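Local coordinates for protein AAA ATPase, central region (Enterococcus faecium, PDB 2QW6) that probably hydrolyses ATP as an AAA+ ATPase of the MgsA family, of which this crystallised piece is the all-helical C-terminal domain, found here as a tetramer, at residues Y15-A20 / L34-R39; S28-A33 / V94-C99; R52-G57 / A70-A75. All blocks are in the same frame, centred on the assembly; numbering follows the deposited sequence.

Contact 1. Residues Y15-A20 / L34-R39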
loop_
_atom_site.group_PDB
_atom_site.type_symbol
_atom_site.label_atom_id
_atom_site.label_comp_id
_atom_site.label_asym_id
_atom_site.label_seq_id
_atom_site.Cartn_x
_atom_site.Cartn_y
_atom_site.Cartn_z
ATOM N N TYR D 15 -30.276 -10.413 11.907
ATOM C CA TYR D 15 -29.172 -10.136 12.895
ATOM C C TYR D 15 -28.058 -11.206 12.910
ATOM O O TYR D 15 -28.298 -12.396 13.162
ATOM C CB TYR D 15 -29.725 -9.870 14.325
ATOM C CG TYR D 15 -28.659 -9.447 15.348
ATOM C CD1 TYR D 15 -28.514 -8.116 15.736
ATOM C CD2 TYR D 15 -27.782 -10.393 15.906
ATOM C CE1 TYR D 15 -27.519 -7.730 16.668
ATOM C CE2 TYR D 15 -26.801 -10.030 16.823
ATOM C CZ TYR D 15 -26.665 -8.700 17.199
ATOM O OH TYR D 15 -25.689 -8.367 18.117
ATOM N N ASP D 16 -26.845 -10.762 12.597
ATOM C CA ASP D 16 -25.633 -11.511 12.894
ATOM C C ASP D 16 -24.616 -10.506 13.432
ATOM O O ASP D 16 -24.800 -9.310 13.290
ATOM C CB ASP D 16 -25.092 -12.262 11.656
ATOM C CG ASP D 16 -24.963 -11.371 10.424
ATOM O OD1 ASP D 16 -24.085 -10.479 10.377
ATOM O OD2 ASP D 16 -25.750 -11.565 9.481
ATOM N N VAL D 17 -23.552 -10.979 14.056
ATOM C CA VAL D 17 -22.575 -10.037 14.606
ATOM C C VAL D 17 -21.804 -9.197 13.573
ATOM O O VAL D 17 -21.679 -7.989 13.772
ATOM C CB VAL D 17 -21.727 -10.622 15.792
ATOM C CG1 VAL D 17 -21.958 -12.095 15.987
ATOM C CG2 VAL D 17 -20.254 -10.274 15.693
ATOM N N ILE D 18 -21.394 -9.790 12.441
ATOM C CA ILE D 18 -20.622 -9.080 11.417
ATOM C C ILE D 18 -21.423 -7.898 10.798
ATOM O O ILE D 18 -20.873 -6.812 10.548
ATOM C CB ILE D 18 -19.954 -10.063 10.345
ATOM C CG1 ILE D 18 -18.921 -9.340 9.482
ATOM C CG2 ILE D 18 -20.971 -10.705 9.407
ATOM C CD1 ILE D 18 -17.501 -9.331 10.067
ATOM N N SER D 19 -22.725 -8.064 10.599
ATOM C CA SER D 19 -23.531 -6.904 10.184
ATOM C C SER D 19 -23.687 -5.859 11.290
ATOM O O SER D 19 -23.689 -4.664 11.007
ATOM C CB SER D 19 -24.900 -7.334 9.703
ATOM O OG SER D 19 -24.739 -8.327 8.704
ATOM N N ALA D 20 -23.809 -6.305 12.543
ATOM C CA ALA D 20 -23.966 -5.387 13.671
ATOM C C ALA D 20 -22.643 -4.620 13.860
ATOM O O ALA D 20 -22.642 -3.403 14.117
ATOM C CB ALA D 20 -24.350 -6.160 14.921
ATOM N N LEU D 34 -15.467 -2.302 18.730
ATOM C CA LEU D 34 -14.438 -3.084 19.403
ATOM C C LEU D 34 -15.002 -4.199 20.242
ATOM O O LEU D 34 -14.353 -5.225 20.375
ATOM C CB LEU D 34 -13.542 -2.208 20.277
ATOM C CG LEU D 34 -12.698 -1.135 19.584
ATOM C CD1 LEU D 34 -12.093 -0.147 20.636
ATOM C CD2 LEU D 34 -11.599 -1.792 18.716
ATOM N N HIS D 35 -16.195 -4.012 20.811
ATOM C CA HIS D 35 -16.918 -5.122 21.457
ATOM C C HIS D 35 -17.071 -6.271 20.478
ATOM O O HIS D 35 -16.701 -7.377 20.790
ATOM C CB HIS D 35 -18.314 -4.690 21.964
ATOM C CG HIS D 35 -19.221 -5.843 22.293
ATOM N ND1 HIS D 35 -19.115 -6.565 23.466
ATOM C CD2 HIS D 35 -20.233 -6.407 21.596
ATOM C CE1 HIS D 35 -20.015 -7.531 23.469
ATOM N NE2 HIS D 35 -20.721 -7.446 22.356
ATOM N N TYR D 36 -17.608 -5.971 19.295
ATOM C CA TYR D 36 -17.866 -6.937 18.230
ATOM C C TYR D 36 -16.609 -7.534 17.618
ATOM O O TYR D 36 -16.557 -8.745 17.387
ATOM C CB TYR D 36 -18.701 -6.287 17.118
ATOM C CG TYR D 36 -20.162 -6.106 17.471
ATOM C CD1 TYR D 36 -20.965 -7.216 17.754
ATOM C CD2 TYR D 36 -20.754 -4.833 17.488
ATOM C CE1 TYR D 36 -22.310 -7.068 18.072
ATOM C CE2 TYR D 36 -22.130 -4.667 17.804
ATOM C CZ TYR D 36 -22.877 -5.788 18.101
ATOM O OH TYR D 36 -24.209 -5.671 18.396
ATOM N N LEU D 37 -15.608 -6.693 17.356
ATOM C CA LEU D 37 -14.349 -7.173 16.801
ATOM C C LEU D 37 -13.754 -8.268 17.685
ATOM O O LEU D 37 -13.397 -9.330 17.174
ATOM C CB LEU D 37 -13.321 -6.034 16.614
ATOM C CG LEU D 37 -11.929 -6.462 16.147
ATOM C CD1 LEU D 37 -11.944 -6.921 14.684
ATOM C CD2 LEU D 37 -10.965 -5.309 16.329
ATOM N N ALA D 38 -13.683 -8.020 19.000
ATOM C CA ALA D 38 -13.104 -8.982 19.929
ATOM C C ALA D 38 -13.802 -10.324 19.841
ATOM O O ALA D 38 -13.154 -11.368 19.857
ATOM C CB ALA D 38 -13.167 -8.454 21.343
ATOM N N ARG D 39 -15.112 -10.300 19.701
ATOM C CA ARG D 39 -15.883 -11.532 19.506
ATOM C C ARG D 39 -15.589 -12.204 18.167
ATOM O O ARG D 39 -15.606 -13.452 18.076
ATOM C CB ARG D 39 -17.401 -11.272 19.632
ATOM C CG ARG D 39 -17.802 -10.905 21.074
ATOM C CD ARG D 39 -19.197 -10.335 21.142
ATOM N NE ARG D 39 -20.182 -11.348 20.813
ATOM C CZ ARG D 39 -21.456 -11.098 20.525
ATOM N NH1 ARG D 39 -21.913 -9.849 20.525
ATOM N NH2 ARG D 39 -22.280 -12.107 20.237
#

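Contact 2. Residues S28-A33 / V94-C99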
loop_
_atom_site.group_PDB
_atom_site.type_symbol
_atom_site.label_atom_id
_atom_site.label_comp_id
_atom_site.label_asym_id
_atom_site.label_seq_id
_atom_site.Cartn_x
_atom_site.Cartn_y
_atom_site.Cartn_z
ATOM N N SER D 28 -20.244 5.301 13.893
ATOM C CA SER D 28 -19.070 5.918 14.561
ATOM C C SER D 28 -18.908 5.548 16.029
ATOM O O SER D 28 -18.309 6.295 16.813
ATOM C CB SER D 28 -19.046 7.454 14.413
ATOM O OG SER D 28 -19.239 7.869 13.065
ATOM N N ASP D 29 -19.411 4.371 16.386
ATOM C CA ASP D 29 -19.373 3.909 17.767
ATOM C C ASP D 29 -18.183 2.989 18.029
ATOM O O ASP D 29 -18.277 1.778 17.876
ATOM C CB ASP D 29 -20.694 3.220 18.102
ATOM C CG ASP D 29 -20.792 2.797 19.558
ATOM O OD1 ASP D 29 -19.926 3.164 20.368
ATOM O OD2 ASP D 29 -21.753 2.075 19.890
ATOM N N VAL D 30 -17.068 3.588 18.414
ATOM C CA VAL D 30 -15.856 2.868 18.803
ATOM C C VAL D 30 -16.065 1.665 19.761
ATOM O O VAL D 30 -15.625 0.560 19.471
ATOM C CB VAL D 30 -14.844 3.866 19.428
ATOM C CG1 VAL D 30 -13.649 3.148 20.047
ATOM C CG2 VAL D 30 -14.390 4.876 18.382
ATOM N N ASP D 31 -16.717 1.883 20.900
ATOM C CA ASP D 31 -16.880 0.828 21.922
ATOM C C ASP D 31 -17.646 -0.383 21.414
ATOM O O ASP D 31 -17.225 -1.517 21.643
ATOM C CB ASP D 31 -17.577 1.362 23.196
ATOM C CG ASP D 31 -16.787 2.461 23.898
ATOM O OD1 ASP D 31 -15.510 2.453 23.876
ATOM O OD2 ASP D 31 -17.460 3.336 24.483
ATOM N N ALA D 32 -18.778 -0.151 20.759
ATOM C CA ALA D 32 -19.544 -1.249 20.166
ATOM C C ALA D 32 -18.733 -1.999 19.122
ATOM O O ALA D 32 -18.769 -3.211 19.097
ATOM C CB ALA D 32 -20.853 -0.762 19.543
ATOM N N ALA D 33 -18.014 -1.274 18.268
ATOM C CA ALA D 33 -17.281 -1.896 17.161
ATOM C C ALA D 33 -16.179 -2.779 17.701
ATOM O O ALA D 33 -16.000 -3.869 17.212
ATOM C CB ALA D 33 -16.715 -0.852 16.235
ATOM N N VAL D 94 -7.698 -0.158 12.849
ATOM C CA VAL D 94 -8.483 0.302 11.709
ATOM C C VAL D 94 -9.938 0.516 12.057
ATOM O O VAL D 94 -10.522 1.503 11.607
ATOM C CB VAL D 94 -8.369 -0.610 10.479
ATOM C CG1 VAL D 94 -9.088 0.018 9.277
ATOM C CG2 VAL D 94 -6.955 -0.736 10.118
ATOM N N VAL D 95 -10.524 -0.392 12.845
ATOM C CA VAL D 95 -11.892 -0.163 13.296
ATOM C C VAL D 95 -11.970 1.210 13.952
ATOM O O VAL D 95 -12.887 1.969 13.658
ATOM C CB VAL D 95 -12.511 -1.296 14.180
ATOM C CG1 VAL D 95 -11.521 -1.973 14.989
ATOM C CG2 VAL D 95 -13.566 -0.741 15.091
ATOM N N VAL D 96 -10.984 1.558 14.784
ATOM C CA VAL D 96 -11.003 2.897 15.408
ATOM C C VAL D 96 -10.868 3.985 14.353
ATOM O O VAL D 96 -11.651 4.940 14.323
ATOM C CB VAL D 96 -9.932 3.098 16.512
ATOM C CG1 VAL D 96 -9.895 4.562 16.953
ATOM C CG2 VAL D 96 -10.180 2.186 17.687
ATOM N N ASP D 97 -9.886 3.826 13.478
ATOM C CA ASP D 97 -9.650 4.793 12.401
ATOM C C ASP D 97 -10.938 5.031 11.614
ATOM O O ASP D 97 -11.320 6.174 11.382
ATOM C CB ASP D 97 -8.480 4.324 11.522
ATOM C CG ASP D 97 -8.158 5.282 10.350
ATOM O OD1 ASP D 97 -8.477 6.503 10.417
ATOM O OD2 ASP D 97 -7.547 4.783 9.346
ATOM N N LEU D 98 -11.637 3.959 11.261
ATOM C CA LEU D 98 -12.862 4.075 10.486
ATOM C C LEU D 98 -14.018 4.669 11.281
ATOM O O LEU D 98 -14.878 5.357 10.707
ATOM C CB LEU D 98 -13.275 2.717 9.890
ATOM C CG LEU D 98 -12.396 1.983 8.847
ATOM C CD1 LEU D 98 -13.023 0.661 8.488
ATOM C CD2 LEU D 98 -12.183 2.799 7.575
ATOM N N CYS D 99 -14.073 4.370 12.583
ATOM C CA CYS D 99 -15.109 4.931 13.473
ATOM C C CYS D 99 -15.028 6.460 13.548
ATOM O O CYS D 99 -16.018 7.146 13.323
ATOM C CB CYS D 99 -15.020 4.329 14.874
ATOM S SG CYS D 99 -15.755 2.723 14.984
#

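Contact 3. Residues R52-G57 / A70-A75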
loop_
_atom_site.group_PDB
_atom_site.type_symbol
_atom_site.label_atom_id
_atom_site.label_comp_id
_atom_site.label_asym_id
_atom_site.label_seq_id
_atom_site.Cartn_x
_atom_site.Cartn_y
_atom_site.Cartn_z
ATOM N N ARG D 52 -15.103 -7.575 5.174
ATOM C CA ARG D 52 -16.062 -6.572 5.641
ATOM C C ARG D 52 -15.430 -5.200 5.908
ATOM O O ARG D 52 -16.002 -4.143 5.566
ATOM C CB ARG D 52 -16.783 -7.078 6.910
ATOM C CG ARG D 52 -18.130 -6.433 7.151
ATOM C CD ARG D 52 -19.010 -6.456 5.917
ATOM N NE ARG D 52 -19.750 -7.707 5.787
ATOM C CZ ARG D 52 -21.014 -7.897 6.186
ATOM N NH1 ARG D 52 -21.721 -6.917 6.745
ATOM N NH2 ARG D 52 -21.579 -9.085 6.016
ATOM N N LEU D 53 -14.251 -5.205 6.517
ATOM C CA LEU D 53 -13.562 -3.941 6.744
ATOM C C LEU D 53 -13.204 -3.258 5.420
ATOM O O LEU D 53 -13.330 -2.045 5.324
ATOM C CB LEU D 53 -12.326 -4.111 7.636
ATOM C CG LEU D 53 -12.612 -4.341 9.121
ATOM C CD1 LEU D 53 -11.264 -4.634 9.838
ATOM C CD2 LEU D 53 -13.336 -3.124 9.776
ATOM N N MET D 54 -12.808 -4.009 4.386
ATOM C CA MET D 54 -12.508 -3.365 3.100
ATOM C C MET D 54 -13.769 -2.778 2.471
ATOM O O MET D 54 -13.766 -1.625 1.935
ATOM C CB MET D 54 -11.726 -4.292 2.147
ATOM C CG MET D 54 -10.172 -4.350 2.444
ATOM S SD MET D 54 -9.217 -5.510 1.434
ATOM C CE MET D 54 -10.222 -6.970 1.549
ATOM N N VAL D 55 -14.865 -3.525 2.567
ATOM C CA VAL D 55 -16.151 -3.018 2.045
ATOM C C VAL D 55 -16.563 -1.754 2.829
ATOM O O VAL D 55 -16.857 -0.730 2.225
ATOM C CB VAL D 55 -17.250 -4.081 2.080
ATOM C CG1 VAL D 55 -18.639 -3.469 1.702
ATOM C CG2 VAL D 55 -16.887 -5.248 1.173
ATOM N N ILE D 56 -16.513 -1.799 4.161
ATOM C CA ILE D 56 -16.803 -0.609 4.999
ATOM C C ILE D 56 -15.877 0.582 4.697
ATOM O O ILE D 56 -16.330 1.703 4.469
ATOM C CB ILE D 56 -16.693 -0.966 6.485
ATOM C CG1 ILE D 56 -17.825 -1.903 6.919
ATOM C CG2 ILE D 56 -16.713 0.291 7.372
ATOM C CD1 ILE D 56 -17.502 -2.582 8.257
ATOM N N GLY D 57 -14.574 0.338 4.704
ATOM C CA GLY D 57 -13.610 1.329 4.256
ATOM C C GLY D 57 -13.955 2.026 2.942
ATOM O O GLY D 57 -13.897 3.253 2.879
ATOM N N ALA D 70 -7.924 3.659 1.881
ATOM C CA ALA D 70 -6.718 3.002 1.380
ATOM C C ALA D 70 -5.923 2.307 2.479
ATOM O O ALA D 70 -5.304 1.281 2.237
ATOM C CB ALA D 70 -5.845 4.008 0.666
ATOM N N ARG D 71 -5.952 2.849 3.689
ATOM C CA ARG D 71 -5.264 2.221 4.815
ATOM C C ARG D 71 -5.873 0.896 5.324
ATOM O O ARG D 71 -5.210 0.130 5.995
ATOM C CB ARG D 71 -5.157 3.188 5.955
ATOM C CG ARG D 71 -4.058 4.199 5.802
ATOM C CD ARG D 71 -3.772 4.869 7.146
ATOM N NE ARG D 71 -4.922 5.606 7.675
ATOM C CZ ARG D 71 -5.192 6.884 7.408
ATOM N NH1 ARG D 71 -4.401 7.578 6.590
ATOM N NH2 ARG D 71 -6.264 7.461 7.946
ATOM N N THR D 72 -7.125 0.632 5.006
ATOM C CA THR D 72 -7.765 -0.600 5.378
ATOM C C THR D 72 -7.116 -1.752 4.649
ATOM O O THR D 72 -7.106 -2.875 5.133
ATOM C CB THR D 72 -9.228 -0.545 4.980
ATOM O OG1 THR D 72 -9.793 0.628 5.573
ATOM C CG2 THR D 72 -9.981 -1.749 5.524
ATOM N N VAL D 73 -6.572 -1.464 3.476
ATOM C CA VAL D 73 -5.873 -2.463 2.727
ATOM C C VAL D 73 -4.568 -2.804 3.426
ATOM O O VAL D 73 -4.275 -4.000 3.605
ATOM C CB VAL D 73 -5.702 -2.041 1.235
ATOM C CG1 VAL D 73 -5.013 -3.142 0.421
ATOM C CG2 VAL D 73 -7.065 -1.737 0.653
ATOM N N ASN D 74 -3.825 -1.784 3.879
ATOM C CA ASN D 74 -2.572 -2.037 4.623
ATOM C C ASN D 74 -2.812 -2.880 5.875
ATOM O O ASN D 74 -2.111 -3.885 6.103
ATOM C CB ASN D 74 -1.814 -0.739 4.985
ATOM C CG ASN D 74 -1.460 0.085 3.760
ATOM O OD1 ASN D 74 -2.323 0.326 2.909
ATOM N ND2 ASN D 74 -0.191 0.508 3.648
ATOM N N ALA D 75 -3.813 -2.484 6.666
ATOM C CA ALA D 75 -4.183 -3.214 7.890
ATOM C C ALA D 75 -4.606 -4.695 7.644
ATOM O O ALA D 75 -4.269 -5.577 8.418
ATOM C CB ALA D 75 -5.287 -2.462 8.621
#

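Contact 1. Residues Y15-A20 / L34-R39
Tyr36 lies across Val17 and Ala20 and meets Tyr15 at its hydroxyl, fastening the open end of a helical hairpin in which helices 17-26 and 30-43 are joined by a short turn. A chi1 of -75° sets Tyr36 CG anti to the carbonyl carbon and carries the ring toward helix 17-26. The two faces are used differently. On one, Ala20 C sits 3.9 Å above the ring plane, offset toward the rim, and Val17 O lies over this face too; on the other, His35 CD2 is centred over the ring. Ala20 CB closes on the phenol end, 3.5 Å from Tyr36 CZ, while Val17 CG2 comes within 3.8 Å of Tyr36 CD1.

Tyr15 approaches from the opposite direction. Its chi1 of -174° turns CG away from the backbone N, and the ring reaches over so that each hydroxyl lies at the edge of the other ring, near its plane. Tyr15 OH and Tyr36 OH share a hydrogen bond of 3.1 Å. Either oxygen could be the donor.

Local bonds within each segment accompany the contact. Asp16 is the N-cap of helix 17-26: its OD1 accepts from both Ser19 N and Ser19 OG, so that one carboxylate oxygen takes both bonds, the backbone one (Ser19 N to Asp16 OD1, 2.8 Å) being the capping bond. Farther along the second helix, Arg39 NH1 donates to His35 NE2 at 3.2 Å, tilted from the planes of both groups, tying together two side chains one helical turn apart. The outermost touch is looser: Val17 CG1 lies over one face of the Arg39 guanidinium, 4.3 Å from Arg39 NH2.

Contact 2. Residues S28-A33 / V94-C99
Cys99 packs on Val30 and Ala33, joining helix 88-100 to the start of helix 30-43 in a tertiary helix-helix contact between elements 61 residues apart in sequence. Traced outward, its CB meets Val30 CG2 at 3.6 Å. The chain then turns at chi1 of -79°, SG anti to the carbonyl carbon, which points the sulfur at the first turn of the opposing helix. There Cys99 SG lies 3.8 Å from both Val30 N and Val30 CA, and 3.9 Å from Ala33 CB. The sulfur thus lies against backbone on one helical turn and a methyl on the next.

One turn back along helix 88-100, Val95 takes over. Its CG2 approaches Ala33 CB to 3.4 Å, closer than usual for two carbons, and chi1 of 32° is well away from a staggered value; both signs point to tight packing, or to some error in the placing of this side chain. Val96 is looser: its CG2 is 4.3 Å from Val30 CG1, the branch that stands anti to the Val30 backbone N.

Back at Cys99, its carbonyl oxygen is met by Ser28 CB at 3.2 Å. A positive phi at Ser28, with Asp29 N bonded to Ser24 O and Ser28 N to Ile25 O, marks it as the C-prime residue of a Schellman motif closing helix 17-26, and Asp29 directly after it is the N-cap of the next helix. The Ser28 hydroxyl has its clear partner in Lys103 NZ, which also bonds Leu98 O, so that one lysine side chain bridges the interhelical turn and the end of helix 88-100.

Between the segments, methyls and a thiol do most of the touching. Such a joint depends on close fit rather than on directional bonds, while Ser28, the hydroxyl residue of the contact, turns to Lys103.

Contact 3. Residues R52-G57 / A70-A75
Thr72 drives its CG2 methyl into the backbone of helix 46-59, and this is where the two helices fit tightly. Thr72 CG2 stands 3.4 Å from Leu53 O. Leu53 CB and Met54 CG adjoin the same methyl, the former 3.9 Å from Thr72 CG2. A chi1 of -55° puts this methyl anti to the Thr72 backbone N and turns OG1 the other way, toward Gly57, whose CA is 4.1 Å from it. Gly57 has no side chain, so its backbone can face the hydroxyl directly. The buried OG1 is satisfied within its own helix, by a hydrogen bond to Ala68 O.

The other flank is slacker. Met54, bent at its last torsion, brings SD only to 4.4 Å from Val73 CG2. This is not a solvent side, however: a second subunit packs there, its Lys81 on Met54 and its Leu77 on Val73.

The segments run nearly antiparallel, at 166°, with axes 8.8 Å apart at closest approach, so these two helices, consecutive in the chain, pack as an antiparallel pair. Helix 88-100 lies against both, placing Leu91 on Leu53 and setting Val94 and Leu98 on Thr72, while helix 17-26 packs Phe21 on Leu53 and Ile25 on Ile56.

Overall arrangement
Burial rises from contact 1, at the surface, through the partly buried contact 2 to contact 3, where every touching residue is buried. Chemistry follows place: contact 1 pairs two tyrosine hydroxyls and lays small side chains on an aromatic ring, contact 2 uses small apolar groups and a thiol, contact 3 a methyl pressed on backbone. Contacts 1 and 2 share helix 30-43 and meet through Leu34 and Leu37 on Val95. Contacts 2 and 3 are linked by a salt bridge from Arg71 to Asp97. Contacts 1 and 3 lie on opposite sides of the chain's centre, and of the three only contact 3 reaches other subunits.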